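Local coordinates for protein aspartokinase (Synechocystis, PDB 3L76) that probably phosphorylates the beta-carboxyl group of aspartate with ATP, opening the route to lysine and threonine, and binds both amino acids at its ACT domains, at residues A[476-481]-A[489-494]. Sequence-based numbering, arbitrary orientation.
Sequences IIQSQR and PCRDIA. With THR (threonine), chain D.
R491 reaches across from strand 490-494 to the chain beyond Q478, where its NH1 donates to S479 O at 2.9 Å. The bond is bent, 141° at the hydrogen, though the nitrogen lies in the carbonyl plane. R481 CG rests 3.7 Å above the centre of one face of the same guanidinium, while the R481 guanidinium has P489 CB 3.5 Å over its own centre. The two cationic groups are turned 48° apart; each gives a salt bridge to D454 OD2, which probably offsets their repulsion. Nearer the R491 backbone, Q478 NE2 packs 3.5 Å from R491 CD, with the amide and guanidinium planes close to parallel. Q478 and I493 lie on the same face of the sheet; with CG anti to the backbone N (chi1 174°) and the chain extended beyond it, the Q478 amide reaches the bound threonine and holds its hydroxyl twice: OE1 accepts from threonine OG1 at 2.7 Å, and NE2 donates back to that oxygen. A further bond from NE2 to E387 O steadies the amide. Farther out, I477 and A494 form an antiparallel hydrogen-bonded pair, with I477 N to A494 O at 2.8 Å and A494 N to I477 O at 3.1 Å. Toward the loop that joins the strands, a water donates to Q480 O and accepts a longer bond from D492 N. An alanine in place of R491 would probably leave S479 O without this donor, D454 with one cation fewer, and R481 CG without the flat group beneath it. Because D454 OD1 also binds the threonine, this ACT-domain hairpin ties an arginine-aspartate cluster directly to the effector pocket, consistent with its part in allosteric control.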
loop_
_atom_site.group_PDB
_atom_site.type_symbol
_atom_site.label_atom_id
_atom_site.label_comp_id
_atom_site.label_asym_id
_atom_site.label_seq_id
_atom_site.Cartn_x
_atom_site.Cartn_y
_atom_site.Cartn_z
ATOM N N ILE A 476 -23.428 -34.929 1.327
ATOM C CA ILE A 476 -24.635 -35.405 0.668
ATOM C C ILE A 476 -24.561 -36.918 0.539
ATOM O O ILE A 476 -23.581 -37.453 0.015
ATOM C CB ILE A 476 -24.803 -34.819 -0.723
ATOM C CG1 ILE A 476 -24.597 -33.307 -0.690
ATOM C CG2 ILE A 476 -26.183 -35.206 -1.300
ATOM C CD1 ILE A 476 -24.645 -32.660 -2.042
ATOM N N ILE A 477 -25.590 -37.596 1.038
ATOM C CA ILE A 477 -25.660 -39.051 0.981
ATOM C C ILE A 477 -26.994 -39.513 0.422
ATOM O O ILE A 477 -28.064 -39.083 0.852
ATOM C CB ILE A 477 -25.479 -39.669 2.349
ATOM C CG1 ILE A 477 -24.304 -39.003 3.079
ATOM C CG2 ILE A 477 -25.261 -41.142 2.213
ATOM C CD1 ILE A 477 -24.049 -39.559 4.483
ATOM N N GLN A 478 -26.920 -40.385 -0.567
ATOM C CA GLN A 478 -28.113 -40.903 -1.205
ATOM C C GLN A 478 -27.861 -42.362 -1.547
ATOM O O GLN A 478 -26.839 -42.699 -2.153
ATOM C CB GLN A 478 -28.467 -40.080 -2.449
ATOM C CG GLN A 478 -29.625 -40.638 -3.253
ATOM C CD GLN A 478 -29.852 -39.871 -4.535
ATOM O OE1 GLN A 478 -30.085 -38.665 -4.516
ATOM N NE2 GLN A 478 -29.793 -40.573 -5.663
ATOM N N SER A 479 -28.775 -43.235 -1.132
ATOM C CA SER A 479 -28.557 -44.669 -1.290
ATOM C C SER A 479 -29.674 -45.360 -2.074
ATOM O O SER A 479 -29.857 -45.110 -3.266
ATOM C CB SER A 479 -28.327 -45.329 0.069
ATOM O OG SER A 479 -27.827 -46.637 -0.094
ATOM N N GLN A 480 -30.438 -46.217 -1.411
ATOM C CA GLN A 480 -31.409 -47.043 -2.135
ATOM C C GLN A 480 -32.718 -46.330 -2.473
ATOM O O GLN A 480 -33.020 -45.250 -1.959
ATOM C CB GLN A 480 -31.683 -48.332 -1.356
ATOM C CG GLN A 480 -30.404 -49.163 -1.092
ATOM C CD GLN A 480 -29.570 -49.297 -2.357
ATOM O OE1 GLN A 480 -29.914 -50.053 -3.266
ATOM N NE2 GLN A 480 -28.478 -48.552 -2.428
ATOM N N ARG A 481 -33.494 -46.937 -3.360
ATOM C CA ARG A 481 -34.893 -46.553 -3.504
ATOM C C ARG A 481 -35.676 -46.848 -2.218
ATOM O O ARG A 481 -35.437 -47.852 -1.541
ATOM C CB ARG A 481 -35.529 -47.262 -4.683
ATOM C CG ARG A 481 -34.991 -46.756 -5.998
ATOM C CD ARG A 481 -35.674 -47.386 -7.188
ATOM N NE ARG A 481 -35.569 -46.543 -8.374
ATOM C CZ ARG A 481 -36.096 -46.842 -9.557
ATOM N NH1 ARG A 481 -36.773 -47.973 -9.720
ATOM N NH2 ARG A 481 -35.951 -46.008 -10.581
ATOM N N PRO A 489 -41.221 -44.342 -8.179
ATOM C CA PRO A 489 -39.992 -44.590 -7.419
ATOM C C PRO A 489 -39.360 -43.319 -6.871
ATOM O O PRO A 489 -39.549 -42.236 -7.431
ATOM C CB PRO A 489 -39.060 -45.234 -8.451
ATOM C CG PRO A 489 -39.976 -45.850 -9.444
ATOM C CD PRO A 489 -41.200 -44.978 -9.505
ATOM N N CYS A 490 -38.591 -43.470 -5.793
ATOM C CA CYS A 490 -38.014 -42.337 -5.099
ATOM C C CYS A 490 -36.915 -42.778 -4.117
ATOM O O CYS A 490 -36.827 -43.955 -3.758
ATOM C CB CYS A 490 -39.120 -41.570 -4.374
ATOM S SG CYS A 490 -39.835 -42.528 -3.031
ATOM N N ARG A 491 -36.070 -41.830 -3.707
ATOM C CA ARG A 491 -35.001 -42.099 -2.755
ATOM C C ARG A 491 -34.998 -40.963 -1.739
ATOM O O ARG A 491 -35.466 -39.883 -2.039
ATOM C CB ARG A 491 -33.642 -42.166 -3.464
ATOM C CG ARG A 491 -33.523 -43.181 -4.583
ATOM C CD ARG A 491 -32.137 -43.125 -5.263
ATOM N NE ARG A 491 -32.161 -43.842 -6.535
ATOM C CZ ARG A 491 -31.743 -45.091 -6.704
ATOM N NH1 ARG A 491 -31.216 -45.759 -5.686
ATOM N NH2 ARG A 491 -31.841 -45.665 -7.897
ATOM N N ASP A 492 -34.496 -41.224 -0.541
ATOM C CA ASP A 492 -34.266 -40.188 0.441
ATOM C C ASP A 492 -32.922 -39.554 0.158
ATOM O O ASP A 492 -31.996 -40.227 -0.296
ATOM C CB ASP A 492 -34.257 -40.783 1.846
ATOM C CG ASP A 492 -35.609 -41.310 2.270
ATOM O OD1 ASP A 492 -36.623 -40.950 1.630
ATOM O OD2 ASP A 492 -35.646 -42.077 3.256
ATOM N N ILE A 493 -32.818 -38.256 0.423
ATOM C CA ILE A 493 -31.555 -37.553 0.285
ATOM C C ILE A 493 -31.246 -36.886 1.605
ATOM O O ILE A 493 -32.018 -36.063 2.070
ATOM C CB ILE A 493 -31.602 -36.474 -0.835
ATOM C CG1 ILE A 493 -31.849 -37.119 -2.197
ATOM C CG2 ILE A 493 -30.300 -35.649 -0.865
ATOM C CD1 ILE A 493 -31.831 -36.130 -3.353
ATOM N N ALA A 494 -30.123 -37.254 2.213
ATOM C CA ALA A 494 -29.642 -36.586 3.411
ATOM C C ALA A 494 -28.421 -35.707 3.093
ATOM O O ALA A 494 -27.601 -36.046 2.237
ATOM C CB ALA A 494 -29.294 -37.614 4.482
HETATM N N THR D . -32.403 -39.573 -9.101
HETATM C CA THR D . -32.552 -38.172 -8.714
HETATM C C THR D . -31.735 -37.294 -9.648
HETATM O O THR D . -30.946 -37.807 -10.463
HETATM C CB THR D . -32.097 -37.908 -7.272
HETATM O OG1 THR D . -30.708 -38.252 -7.140
HETATM C CG2 THR D . -32.948 -38.718 -6.274
HETATM O OXT THR D . -31.870 -36.064 -9.593
HETATM O O HOH W 1 -30.944 -42.220 0.603
HETATM O O HOH W 2 -33.478 -44.175 0.471
#